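Local coordinates for protein BIFUNCTIONAL PROTEIN Proline utilization A (PutA) (Corynebacterium freiburgense, PDB 5UX5) that probably oxidises proline to glutamate in two steps, pairing an FAD-dependent proline dehydrogenase with an NAD-dependent aldehyde dehydrogenase in one chain, at residues D537-A546 against E622-A630. Sequence-based numbering, arbitrary orientation.
Sequences DLLGVMTHEA and EVRRCAEVA
The carboxylate of Glu545 sits over the N-terminal end of the helix beginning at Arg624, in the NAD-binding Rossmann-type part of the aldehyde dehydrogenase module. Both of its oxygens bond to backbone N-H groups of the first turn. Arg625 N donates to Glu545 OE1 at 2.7 Å, fairly straight at 161°, on the syn lone pair. Cys626 N reaches Glu545 OE2 at 2.8 Å, on the syn side but somewhat out of the carboxylate plane, and more bent, at 139°. Two bonds on two oxygens should fix the rotation of the carboxylate, and the helix end would probably favour its negative charge. Glu545 gets there on an extended chain, with CG anti to the backbone N (chi1 -168°). The Arg625 chain bends at chi3, and its guanidinium lies with one face against Glu545 CG, which is 3.7 Å from Arg625 NH2. The salt bridge of Glu545 OE1 with Arg625 NE is long and purely electrostatic, the oxygen well out of the guanidinium plane.

Helix 624-636 follows strand 614-618 of the parallel part of the NAD-domain sheet. Within the contact, segments 537-544 and 624-630 run almost exactly antiparallel, their axes 9.2 Å apart at closest approach. Away from the carboxylate, toward Leu538 and Val629, the seam is apolar. Val541 is central: its CG1 lies 3.9 Å from Cys626 SG, while its CG2 packs on Arg625 CB. Val629 turns its CG2 to Val541 CB and its CG1 to Leu538 CD2, 3.7 Å away. Ala546 CB meets Val623 CG1 at the carboxylate end. Next to Val623, the Glu622 side chain turns from segment 537-546 and is about 4 Å from the bound NAD.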
ATOM      1  N   ASP A 537      21.644   0.566   4.215  1.00 36.89           N
ATOM      2  CA  ASP A 537      22.311  -0.672   4.595  1.00 40.55           C
ATOM      3  C   ASP A 537      21.293  -1.801   4.786  1.00 41.66           C
ATOM      4  O   ASP A 537      21.545  -2.948   4.388  1.00 41.27           O
ATOM      5  CB  ASP A 537      23.139  -0.457   5.863  1.00 48.34           C
ATOM      6  CG  ASP A 537      24.278   0.506   5.657  1.00 59.64           C
ATOM      7  OD1 ASP A 537      25.277   0.095   5.035  1.00 67.07           O
ATOM      8  OD2 ASP A 537      24.185   1.667   6.123  1.00 65.42           O
ATOM      9  N   LEU A 538      20.142  -1.510   5.414  1.00 36.18           N
ATOM     10  CA  LEU A 538      19.159  -2.569   5.587  1.00 31.74           C
ATOM     11  C   LEU A 538      18.653  -3.036   4.234  1.00 28.45           C
ATOM     12  O   LEU A 538      18.531  -4.236   4.000  1.00 36.07           O
ATOM     13  CB  LEU A 538      17.995  -2.127   6.491  1.00 28.47           C
ATOM     14  CG  LEU A 538      18.331  -1.841   7.968  1.00 30.25           C
ATOM     15  CD1 LEU A 538      17.136  -1.275   8.711  1.00 26.17           C
ATOM     16  CD2 LEU A 538      18.866  -3.043   8.672  1.00 27.87           C
ATOM     17  N   LEU A 539      18.375  -2.101   3.324  1.00 34.12           N
ATOM     18  CA  LEU A 539      17.926  -2.481   1.984  1.00 38.08           C
ATOM     19  C   LEU A 539      18.965  -3.360   1.286  1.00 39.97           C
ATOM     20  O   LEU A 539      18.623  -4.368   0.652  1.00 36.42           O
ATOM     21  CB  LEU A 539      17.608  -1.227   1.166  1.00 30.72           C
ATOM     22  CG  LEU A 539      16.381  -0.462   1.681  1.00 26.64           C
ATOM     23  CD1 LEU A 539      16.075   0.777   0.860  1.00 26.40           C
ATOM     24  CD2 LEU A 539      15.165  -1.378   1.745  1.00 25.93           C
ATOM     25  N   GLY A 540      20.239  -2.992   1.403  1.00 39.89           N
ATOM     26  CA  GLY A 540      21.293  -3.802   0.827  1.00 38.13           C
ATOM     27  C   GLY A 540      21.250  -5.247   1.278  1.00 44.57           C
ATOM     28  O   GLY A 540      21.341  -6.162   0.460  1.00 50.49           O
ATOM     29  N   VAL A 541      21.143  -5.479   2.591  1.00 48.02           N
ATOM     30  CA  VAL A 541      21.178  -6.870   3.055  1.00 46.59           C
ATOM     31  C   VAL A 541      19.851  -7.579   2.791  1.00 49.18           C
ATOM     32  O   VAL A 541      19.831  -8.790   2.534  1.00 52.72           O
ATOM     33  CB  VAL A 541      21.574  -6.986   4.536  1.00 36.21           C
ATOM     34  CG1 VAL A 541      20.437  -6.514   5.456  1.00 30.79           C
ATOM     35  CG2 VAL A 541      22.014  -8.426   4.842  1.00 33.21           C
ATOM     36  N   MET A 542      18.732  -6.853   2.836  1.00 40.76           N
ATOM     37  CA  MET A 542      17.445  -7.486   2.601  1.00 32.02           C
ATOM     38  C   MET A 542      17.265  -7.900   1.158  1.00 35.54           C
ATOM     39  O   MET A 542      16.612  -8.912   0.899  1.00 35.70           O
ATOM     40  CB  MET A 542      16.314  -6.555   3.009  1.00 32.33           C
ATOM     41  CG  MET A 542      16.306  -6.312   4.474  1.00 39.49           C
ATOM     42  SD  MET A 542      15.325  -4.898   4.985  1.00 39.03           S
ATOM     43  CE  MET A 542      13.688  -5.597   5.052  1.00 25.30           C
ATOM     44  N   THR A 543      17.827  -7.143   0.204  1.00 40.67           N
ATOM     45  CA  THR A 543      17.650  -7.477  -1.212  1.00 30.76           C
ATOM     46  C   THR A 543      18.590  -8.589  -1.670  1.00 37.17           C
ATOM     47  O   THR A 543      18.297  -9.246  -2.673  1.00 48.33           O
ATOM     48  CB  THR A 543      17.812  -6.232  -2.106  1.00 31.09           C
ATOM     49  OG1 THR A 543      19.037  -5.552  -1.812  1.00 38.02           O
ATOM     50  CG2 THR A 543      16.663  -5.244  -1.893  1.00 30.84           C
ATOM     51  N   HIS A 544      19.669  -8.858  -0.929  1.00 35.61           N
ATOM     52  CA  HIS A 544      20.572  -9.960  -1.254  1.00 34.60           C
ATOM     53  C   HIS A 544      20.285 -11.188  -0.384  1.00 41.57           C
ATOM     54  O   HIS A 544      19.838 -12.221  -0.896  1.00 35.13           O
ATOM     55  CB  HIS A 544      22.020  -9.493  -1.118  1.00 35.69           C
ATOM     56  CG  HIS A 544      22.377  -8.440  -2.117  1.00 47.12           C
ATOM     57  ND1 HIS A 544      22.303  -7.092  -1.834  1.00 50.56           N
ATOM     58  CD2 HIS A 544      22.754  -8.532  -3.414  1.00 42.84           C
ATOM     59  CE1 HIS A 544      22.632  -6.402  -2.909  1.00 46.85           C
ATOM     60  NE2 HIS A 544      22.911  -7.252  -3.880  1.00 42.00           N
ATOM     61  N   GLU A 545      20.509 -11.096   0.934  1.00 40.73           N
ATOM     62  CA  GLU A 545      20.360 -12.276   1.782  1.00 34.57           C
ATOM     63  C   GLU A 545      18.916 -12.749   1.818  1.00 34.46           C
ATOM     64  O   GLU A 545      18.647 -13.948   1.687  1.00 49.18           O
ATOM     65  CB  GLU A 545      20.867 -12.002   3.189  1.00 34.38           C
ATOM     66  CG  GLU A 545      21.011 -13.278   4.007  1.00 38.79           C
ATOM     67  CD  GLU A 545      21.281 -13.029   5.462  1.00 45.95           C
ATOM     68  OE1 GLU A 545      22.123 -13.741   6.051  1.00 47.00           O
ATOM     69  OE2 GLU A 545      20.663 -12.100   6.012  1.00 52.26           O
ATOM     70  N   ALA A 546      17.970 -11.829   2.002  1.00 35.34           N
ATOM     71  CA  ALA A 546      16.563 -12.217   2.046  1.00 36.37           C
ATOM     72  C   ALA A 546      15.925 -12.327   0.665  1.00 35.66           C
ATOM     73  O   ALA A 546      14.893 -12.989   0.534  1.00 44.47           O
ATOM     74  CB  ALA A 546      15.768 -11.225   2.901  1.00 43.01           C
ATOM     75  N   GLU A 622      18.044 -18.489   7.735  1.00 42.51           N
ATOM     76  CA  GLU A 622      18.224 -17.971   6.380  1.00 35.00           C
ATOM     77  C   GLU A 622      18.629 -16.501   6.362  1.00 41.39           C
ATOM     78  O   GLU A 622      19.109 -16.025   5.330  1.00 48.89           O
ATOM     79  CB  GLU A 622      16.934 -18.121   5.560  1.00 34.36           C
ATOM     80  CG  GLU A 622      16.471 -19.543   5.221  1.00 36.97           C
ATOM     81  CD  GLU A 622      15.768 -20.246   6.388  1.00 41.47           C
ATOM     82  OE1 GLU A 622      15.566 -19.611   7.436  1.00 39.27           O
ATOM     83  OE2 GLU A 622      15.383 -21.423   6.241  1.00 48.07           O
ATOM     84  N   VAL A 623      18.420 -15.753   7.449  1.00 36.89           N
ATOM     85  CA  VAL A 623      18.586 -14.303   7.357  1.00 32.36           C
ATOM     86  C   VAL A 623      19.444 -13.769   8.494  1.00 38.88           C
ATOM     87  O   VAL A 623      19.176 -12.697   9.041  1.00 40.65           O
ATOM     88  CB  VAL A 623      17.226 -13.582   7.302  1.00 36.39           C
ATOM     89  CG1 VAL A 623      16.601 -13.757   5.930  1.00 41.30           C
ATOM     90  CG2 VAL A 623      16.302 -14.115   8.331  1.00 30.15           C
ATOM     91  N   ARG A 624      20.536 -14.466   8.794  1.00 44.88           N
ATOM     92  CA  ARG A 624      21.355 -14.092   9.939  1.00 34.06           C
ATOM     93  C   ARG A 624      22.090 -12.787   9.694  1.00 37.20           C
ATOM     94  O   ARG A 624      22.402 -12.071  10.648  1.00 40.94           O
ATOM     95  CB  ARG A 624      22.344 -15.206  10.264  1.00 35.61           C
ATOM     96  CG  ARG A 624      21.707 -16.427  10.847  1.00 35.58           C
ATOM     97  CD  ARG A 624      22.747 -17.438  11.210  1.00 37.20           C
ATOM     98  NE  ARG A 624      22.167 -18.545  11.973  1.00 54.13           N
ATOM     99  CZ  ARG A 624      22.261 -19.836  11.641  1.00 54.51           C
ATOM    100  NH1 ARG A 624      22.936 -20.214  10.551  1.00 53.30           N
ATOM    101  NH2 ARG A 624      21.694 -20.755  12.416  1.00 52.47           N
ATOM    102  N   ARG A 625      22.430 -12.479   8.445  1.00 38.12           N
ATOM    103  CA  ARG A 625      23.093 -11.199   8.226  1.00 40.22           C
ATOM    104  C   ARG A 625      22.122 -10.034   8.385  1.00 39.51           C
ATOM    105  O   ARG A 625      22.541  -8.941   8.779  1.00 40.91           O
ATOM    106  CB  ARG A 625      23.811 -11.149   6.864  1.00 40.00           C
ATOM    107  CG  ARG A 625      25.069 -12.007   6.811  1.00 40.67           C
ATOM    108  CD  ARG A 625      25.850 -11.914   5.508  1.00 61.57           C
ATOM    109  NE  ARG A 625      25.062 -11.780   4.282  1.00 74.62           N
ATOM    110  CZ  ARG A 625      24.922 -12.737   3.367  1.00 80.01           C
ATOM    111  NH1 ARG A 625      25.534 -13.910   3.540  1.00 85.01           N
ATOM    112  NH2 ARG A 625      24.192 -12.511   2.273  1.00 72.32           N
ATOM    113  N   CYS A 626      20.836 -10.246   8.085  1.00 37.47           N
ATOM    114  CA  CYS A 626      19.822  -9.217   8.314  1.00 35.95           C
ATOM    115  C   CYS A 626      19.763  -8.806   9.788  1.00 34.94           C
ATOM    116  O   CYS A 626      19.815  -7.613  10.116  1.00 29.67           O
ATOM    117  CB  CYS A 626      18.460  -9.711   7.827  1.00 37.21           C
ATOM    118  SG  CYS A 626      18.291  -9.762   6.012  1.00 39.97           S
ATOM    119  N   ALA A 627      19.693  -9.784  10.690  1.00 30.26           N
ATOM    120  CA  ALA A 627      19.735  -9.472  12.113  1.00 29.94           C
ATOM    121  C   ALA A 627      21.006  -8.729  12.481  1.00 36.96           C
ATOM    122  O   ALA A 627      20.969  -7.793  13.287  1.00 30.39           O
ATOM    123  CB  ALA A 627      19.630 -10.751  12.931  1.00 30.22           C
ATOM    124  N   GLU A 628      22.147  -9.133  11.907  1.00 32.16           N
ATOM    125  CA  GLU A 628      23.391  -8.476  12.276  1.00 33.18           C
ATOM    126  C   GLU A 628      23.399  -7.013  11.847  1.00 41.73           C
ATOM    127  O   GLU A 628      23.778  -6.135  12.633  1.00 37.39           O
ATOM    128  CB  GLU A 628      24.574  -9.220  11.689  1.00 37.77           C
ATOM    129  CG  GLU A 628      24.886 -10.556  12.329  1.00 47.19           C
ATOM    130  CD  GLU A 628      25.484 -10.406  13.712  1.00 56.01           C
ATOM    131  OE1 GLU A 628      25.937  -9.284  14.030  1.00 54.28           O
ATOM    132  OE2 GLU A 628      25.508 -11.406  14.476  1.00 61.10           O
ATOM    133  N   VAL A 629      22.967  -6.727  10.615  1.00 43.58           N
ATOM    134  CA  VAL A 629      22.951  -5.343  10.142  1.00 43.14           C
ATOM    135  C   VAL A 629      21.994  -4.517  10.988  1.00 41.71           C
ATOM    136  O   VAL A 629      22.316  -3.392  11.386  1.00 36.83           O
ATOM    137  CB  VAL A 629      22.621  -5.278   8.635  1.00 37.93           C
ATOM    138  CG1 VAL A 629      22.492  -3.833   8.150  1.00 31.54           C
ATOM    139  CG2 VAL A 629      23.668  -6.006   7.834  1.00 33.51           C
ATOM    140  N   ALA A 630      20.805  -5.063  11.278  1.00 43.94           N
ATOM    141  CA  ALA A 630      19.858  -4.369  12.157  1.00 38.43           C
ATOM    142  C   ALA A 630      20.446  -4.141  13.546  1.00 43.70           C
ATOM    143  O   ALA A 630      20.269  -3.067  14.135  1.00 41.81           O
ATOM    144  CB  ALA A 630      18.558  -5.161  12.276  1.00 27.63           C
TER